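Local coordinates for protein anaphase-promoting complex subunit CUT9 (Schizosaccharomyces pombe, PDB 2XPI) that serves as a TPR-repeat subunit of the anaphase-promoting complex, the E3 ubiquitin ligase that controls progression through mitosis and G1, at residues A269-R272 / S273-L277; E292-L295 / S296-G300. One frame throughout, in Å; residues are numbered along the deposited sequence.

Both contacts are local, with their centres about 11 Å apart; contact 1 lies in TPR 6, and contact 2 begins there and runs past its last residue. Contact 1 comes first along the chain, on helix 268-276; contact 2 follows at the end of helix 285-296 and runs into the loop before helix 305-317. The two helices are consecutive and pack directly on each other: Tyr294 CE2 comes to 3.7 Å from Phe270 CA. Close by, Leu295 CD2 is 3.8 Å from Leu274 N. Contact 1 is buried and contact 2 lies at the surface, yet both touch the second subunit, in keeping with the role of TPR repeats 1-7 in homodimerization.

Contact 1. Residues A269-R272 / S273-L277; sequences AFLR and SLYML
Leu271 and Tyr275, one helical turn apart, meet methyl to ring. Leu271 CD1 sits 4.0 Å from the centroid of the Tyr275 ring and 27° off its normal, a CH-pi contact over one face, displaced toward the rim; its nearest ring atom is CE2 at 3.6 Å. Leu271 gets there with chi1 at 176°, CG opposite the backbone N, and chi2 at 61°, which turns CD1 to the ring. Beyond this pair, Tyr275 stacks on Phe237 and its hydroxyl is hydrogen-bonded to Ala231 O. Replacing Tyr275 by an alanine would take away ring and hydroxyl together, and is likely to leave Leu271 CD1 and Phe237 without their aromatic partner and Ala231 O without that hydrogen bond. Phe270 CE2 comes 3.8 Å from Leu274 CD2, the two side chains slanting across each other. Arg272 and Met276 run side by side, and Arg272 CG lies 4.0 Å from Met276 SD. Ala269 O is gripped twice by Ser273, whose OG (2.6 Å from that O) and N (3.0 Å from it) arrive from opposite faces of the carbonyl plane; the OG bond lets the buried hydroxyl be satisfied within its own helix. Across the subunit boundary, Arg83 of the second subunit makes a cation-pi contact with Phe270. Successive i to i+4 backbone bonds, such as Met276 N to Arg272 O at 3.0 Å, identify an alpha helix, here the first helix of TPR 6, within the repeats that mediate homodimerization.

Contact 2. Residues E292-L295 / S296-G300; sequences EDYL and SSING
Glu292 presents a carboxylate that Ser296 meets from above its plane, with OG 3.0 Å from Glu292 OE2 and 40° out of that plane. The second flat group, the Tyr294 ring, is approached obliquely by two neighbours: Ile298 CD1 comes to 4.4 Å from Tyr294 CZ, and Ser297 OG lies at 4.3 Å from Tyr294 CD1. At these distances the ring is only lightly touched. In Glu292 the bend at chi2 (-73°) carries the carboxylate forward along the helix, toward the serine one turn on. The same OE2 forms a salt bridge with Lys311 on helix 305-317, and this positive charge probably favours the ionised carboxylate. Ser297 has its hydroxyl between the backbone N and the carbonyl carbon (chi1 78°), from where OG donates to Tyr294 O at 2.7 Å. The hydroxyl is the main donor to that oxygen, with a weak bond from Ser297 N beside it. Next along the chain, Ile298 lays CG1 4.2 Å from Leu295 CD1, a further apolar contact, and Arg83 of the second subunit packs on both Ile298 and Tyr294. The backbone bonds record the change of course: Ser297 N still reaches Asp293 O at 3.0 Å, an i to i+4 bond, whereas Ile298 N turns to Leu295 O at 3.2 Å, a weak i to i+3 bond. This tightening, followed by extended backbone angles at Ile298, marks a helix C-terminus, here that of the second helix of TPR 6 as it passes into the loop before helix 305-317.

Contact 1. Residues A269-R272 / S273-L277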
ATOM      1  N   ALA A 269      26.405  20.018  17.733  1.00 40.82           N
ATOM      2  CA  ALA A 269      26.661  20.873  16.585  1.00 43.25           C
ATOM      3  C   ALA A 269      26.446  20.158  15.273  1.00 47.28           C
ATOM      4  O   ALA A 269      26.138  20.787  14.270  1.00 52.70           O
ATOM      5  CB  ALA A 269      28.056  21.468  16.630  1.00 44.03           C
ATOM      6  N   PHE A 270      26.623  18.850  15.273  1.00 46.88           N
ATOM      7  CA  PHE A 270      26.444  18.063  14.068  1.00 47.75           C
ATOM      8  C   PHE A 270      24.988  18.091  13.628  1.00 47.14           C
ATOM      9  O   PHE A 270      24.683  18.413  12.479  1.00 52.24           O
ATOM     10  CB  PHE A 270      26.902  16.632  14.323  1.00 50.07           C
ATOM     11  CG  PHE A 270      26.584  15.672  13.213  1.00 49.49           C
ATOM     12  CD1 PHE A 270      27.369  15.622  12.072  1.00 51.48           C
ATOM     13  CD2 PHE A 270      25.535  14.780  13.338  1.00 46.95           C
ATOM     14  CE1 PHE A 270      27.089  14.721  11.058  1.00 50.09           C
ATOM     15  CE2 PHE A 270      25.257  13.883  12.341  1.00 45.93           C
ATOM     16  CZ  PHE A 270      26.039  13.853  11.198  1.00 47.61           C
ATOM     17  N   LEU A 271      24.078  17.773  14.534  1.00 41.99           N
ATOM     18  CA  LEU A 271      22.673  17.762  14.169  1.00 40.07           C
ATOM     19  C   LEU A 271      22.187  19.178  13.857  1.00 43.11           C
ATOM     20  O   LEU A 271      21.516  19.394  12.860  1.00 43.27           O
ATOM     21  CB  LEU A 271      21.822  17.122  15.266  1.00 37.34           C
ATOM     22  CG  LEU A 271      20.310  17.137  15.044  1.00 33.75           C
ATOM     23  CD1 LEU A 271      19.903  16.373  13.765  1.00 30.47           C
ATOM     24  CD2 LEU A 271      19.583  16.609  16.273  1.00 30.91           C
ATOM     25  N   ARG A 272      22.537  20.144  14.695  1.00 46.08           N
ATOM     26  CA  ARG A 272      22.145  21.526  14.442  1.00 48.41           C
ATOM     27  C   ARG A 272      22.588  22.019  13.065  1.00 48.63           C
ATOM     28  O   ARG A 272      21.819  22.691  12.387  1.00 47.49           O
ATOM     29  CB  ARG A 272      22.667  22.463  15.530  1.00 51.20           C
ATOM     30  CG  ARG A 272      22.394  23.918  15.257  1.00 52.25           C
ATOM     31  CD  ARG A 272      22.483  24.741  16.521  1.00 55.57           C
ATOM     32  NE  ARG A 272      23.542  24.254  17.396  1.00 59.97           N
ATOM     33  CZ  ARG A 272      24.832  24.497  17.193  1.00 63.97           C
ATOM     34  NH1 ARG A 272      25.196  25.234  16.139  1.00 67.21           N
ATOM     35  NH2 ARG A 272      25.749  24.010  18.029  1.00 61.68           N
ATOM     36  N   SER A 273      23.811  21.682  12.650  1.00 47.52           N
ATOM     37  CA  SER A 273      24.299  22.067  11.317  1.00 45.45           C
ATOM     38  C   SER A 273      23.479  21.396  10.214  1.00 46.92           C
ATOM     39  O   SER A 273      23.198  21.999   9.183  1.00 48.59           O
ATOM     40  CB  SER A 273      25.790  21.729  11.126  1.00 44.60           C
ATOM     41  OG  SER A 273      26.626  22.257  12.154  1.00 44.14           O
ATOM     42  N   LEU A 274      23.110  20.137  10.415  1.00 47.45           N
ATOM     43  CA  LEU A 274      22.245  19.447   9.460  1.00 46.95           C
ATOM     44  C   LEU A 274      20.943  20.201   9.272  1.00 47.89           C
ATOM     45  O   LEU A 274      20.486  20.377   8.149  1.00 49.53           O
ATOM     46  CB  LEU A 274      21.933  18.025   9.936  1.00 45.32           C
ATOM     47  CG  LEU A 274      22.617  16.815   9.295  1.00 42.96           C
ATOM     48  CD1 LEU A 274      24.013  17.122   8.822  1.00 41.89           C
ATOM     49  CD2 LEU A 274      22.622  15.661  10.277  1.00 42.89           C
ATOM     50  N   TYR A 275      20.337  20.639  10.372  1.00 48.05           N
ATOM     51  CA  TYR A 275      19.057  21.349  10.300  1.00 48.44           C
ATOM     52  C   TYR A 275      19.192  22.698   9.591  1.00 49.11           C
ATOM     53  O   TYR A 275      18.401  23.039   8.722  1.00 49.68           O
ATOM     54  CB  TYR A 275      18.450  21.505  11.701  1.00 49.30           C
ATOM     55  CG  TYR A 275      17.796  20.232  12.191  1.00 48.17           C
ATOM     56  CD1 TYR A 275      17.134  20.178  13.409  1.00 46.03           C
ATOM     57  CD2 TYR A 275      17.837  19.083  11.414  1.00 48.69           C
ATOM     58  CE1 TYR A 275      16.523  19.019  13.831  1.00 45.34           C
ATOM     59  CE2 TYR A 275      17.249  17.926  11.832  1.00 48.32           C
ATOM     60  CZ  TYR A 275      16.590  17.894  13.041  1.00 47.87           C
ATOM     61  OH  TYR A 275      16.003  16.711  13.431  1.00 48.71           O
ATOM     62  N   MET A 276      20.216  23.454   9.952  1.00 50.52           N
ATOM     63  CA  MET A 276      20.471  24.730   9.313  1.00 53.06           C
ATOM     64  C   MET A 276      20.597  24.603   7.788  1.00 55.92           C
ATOM     65  O   MET A 276      20.256  25.528   7.060  1.00 57.98           O
ATOM     66  CB  MET A 276      21.688  25.413   9.951  1.00 54.18           C
ATOM     67  CG  MET A 276      21.401  25.910  11.382  1.00 55.71           C
ATOM     68  SD  MET A 276      22.842  26.534  12.284  1.00 65.01           S
ATOM     69  CE  MET A 276      23.985  26.440  10.938  1.00 38.89           C
ATOM     70  N   LEU A 277      21.055  23.457   7.299  1.00 56.31           N
ATOM     71  CA  LEU A 277      21.155  23.255   5.853  1.00 56.74           C
ATOM     72  C   LEU A 277      19.791  23.249   5.173  1.00 57.55           C
ATOM     73  O   LEU A 277      19.714  23.405   3.956  1.00 59.32           O
ATOM     74  CB  LEU A 277      21.859  21.941   5.512  1.00 56.76           C
ATOM     75  CG  LEU A 277      23.327  21.717   5.848  1.00 60.10           C
ATOM     76  CD1 LEU A 277      23.806  20.526   5.045  1.00 61.43           C
ATOM     77  CD2 LEU A 277      24.180  22.947   5.542  1.00 62.52           C
TER

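Contact 2. Residues E292-L295 / S296-G300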
ATOM      1  N   GLU A 292      28.211  24.698   7.192  1.00 77.55           N
ATOM      2  CA  GLU A 292      28.606  24.111   5.922  1.00 77.63           C
ATOM      3  C   GLU A 292      30.088  23.721   5.967  1.00 77.50           C
ATOM      4  O   GLU A 292      30.513  22.756   5.326  1.00 77.12           O
ATOM      5  CB  GLU A 292      28.319  25.088   4.778  1.00 79.17           C
ATOM      6  CG  GLU A 292      28.349  24.472   3.379  1.00 82.71           C
ATOM      7  CD  GLU A 292      29.767  24.137   2.899  1.00 87.89           C
ATOM      8  OE1 GLU A 292      30.689  24.972   3.085  1.00 90.54           O
ATOM      9  OE2 GLU A 292      29.962  23.035   2.334  1.00 88.26           O
ATOM     10  N   ASP A 293      30.877  24.459   6.740  1.00 76.52           N
ATOM     11  CA  ASP A 293      32.281  24.124   6.855  1.00 78.86           C
ATOM     12  C   ASP A 293      32.495  22.928   7.778  1.00 77.34           C
ATOM     13  O   ASP A 293      33.206  21.977   7.436  1.00 77.94           O
ATOM     14  CB  ASP A 293      33.089  25.322   7.332  1.00 84.00           C
ATOM     15  CG  ASP A 293      34.297  25.570   6.462  1.00 88.33           C
ATOM     16  OD1 ASP A 293      34.201  25.298   5.241  1.00 86.85           O
ATOM     17  OD2 ASP A 293      35.339  26.025   6.990  1.00 92.70           O
ATOM     18  N   TYR A 294      31.871  22.983   8.948  1.00 73.65           N
ATOM     19  CA  TYR A 294      31.916  21.882   9.890  1.00 70.05           C
ATOM     20  C   TYR A 294      31.546  20.560   9.212  1.00 69.60           C
ATOM     21  O   TYR A 294      32.261  19.568   9.356  1.00 73.20           O
ATOM     22  CB  TYR A 294      30.984  22.160  11.058  1.00 66.00           C
ATOM     23  CG  TYR A 294      30.974  21.085  12.105  1.00 65.24           C
ATOM     24  CD1 TYR A 294      32.141  20.715  12.764  1.00 68.01           C
ATOM     25  CD2 TYR A 294      29.797  20.438  12.447  1.00 63.09           C
ATOM     26  CE1 TYR A 294      32.130  19.726  13.745  1.00 68.72           C
ATOM     27  CE2 TYR A 294      29.772  19.460  13.412  1.00 63.64           C
ATOM     28  CZ  TYR A 294      30.938  19.104  14.060  1.00 66.73           C
ATOM     29  OH  TYR A 294      30.901  18.125  15.025  1.00 68.27           O
ATOM     30  N   LEU A 295      30.447  20.547   8.467  1.00 64.10           N
ATOM     31  CA  LEU A 295      29.979  19.315   7.828  1.00 61.55           C
ATOM     32  C   LEU A 295      30.863  18.826   6.671  1.00 62.62           C
ATOM     33  O   LEU A 295      30.963  17.620   6.417  1.00 61.13           O
ATOM     34  CB  LEU A 295      28.530  19.467   7.364  1.00 57.51           C
ATOM     35  CG  LEU A 295      27.409  19.059   8.325  1.00 54.70           C
ATOM     36  CD1 LEU A 295      27.923  18.668   9.703  1.00 54.49           C
ATOM     37  CD2 LEU A 295      26.391  20.164   8.412  1.00 53.50           C
ATOM     38  N   SER A 296      31.504  19.756   5.972  1.00 65.07           N
ATOM     39  CA  SER A 296      32.457  19.390   4.928  1.00 68.58           C
ATOM     40  C   SER A 296      33.760  18.816   5.499  1.00 71.55           C
ATOM     41  O   SER A 296      34.456  18.053   4.825  1.00 73.58           O
ATOM     42  CB  SER A 296      32.736  20.576   4.003  1.00 70.19           C
ATOM     43  OG  SER A 296      31.704  20.696   3.029  1.00 70.07           O
ATOM     44  N   SER A 297      34.081  19.170   6.741  1.00 70.91           N
ATOM     45  CA  SER A 297      35.235  18.587   7.413  1.00 73.67           C
ATOM     46  C   SER A 297      34.953  17.158   7.916  1.00 73.53           C
ATOM     47  O   SER A 297      35.878  16.424   8.270  1.00 75.06           O
ATOM     48  CB  SER A 297      35.713  19.480   8.569  1.00 75.75           C
ATOM     49  OG  SER A 297      34.890  19.345   9.714  1.00 75.38           O
ATOM     50  N   ILE A 298      33.677  16.776   7.955  1.00 70.20           N
ATOM     51  CA  ILE A 298      33.300  15.417   8.315  1.00 67.81           C
ATOM     52  C   ILE A 298      33.508  14.518   7.103  1.00 70.60           C
ATOM     53  O   ILE A 298      32.897  14.707   6.045  1.00 70.99           O
ATOM     54  CB  ILE A 298      31.825  15.306   8.762  1.00 62.42           C
ATOM     55  CG1 ILE A 298      31.486  16.356   9.814  1.00 61.59           C
ATOM     56  CG2 ILE A 298      31.531  13.911   9.291  1.00 60.11           C
ATOM     57  CD1 ILE A 298      32.130  16.110  11.132  1.00 63.27           C
ATOM     58  N   ASN A 299      34.373  13.530   7.257  1.00 73.51           N
ATOM     59  CA  ASN A 299      34.652  12.637   6.155  1.00 76.20           C
ATOM     60  C   ASN A 299      33.403  11.891   5.686  1.00 77.21           C
ATOM     61  O   ASN A 299      32.778  11.157   6.460  1.00 77.57           O
ATOM     62  CB  ASN A 299      35.747  11.646   6.535  1.00 78.57           C
ATOM     63  CG  ASN A 299      35.964  10.607   5.469  1.00 80.38           C
ATOM     64  OD1 ASN A 299      36.198  10.938   4.299  1.00 79.84           O
ATOM     65  ND2 ASN A 299      35.859   9.334   5.854  1.00 81.95           N
ATOM     66  N   GLY A 300      33.037  12.086   4.422  1.00 76.50           N
ATOM     67  CA  GLY A 300      31.942  11.331   3.839  1.00 74.59           C
ATOM     68  C   GLY A 300      30.745  12.173   3.449  1.00 73.79           C
ATOM     69  O   GLY A 300      29.959  11.793   2.575  1.00 72.54           O
TER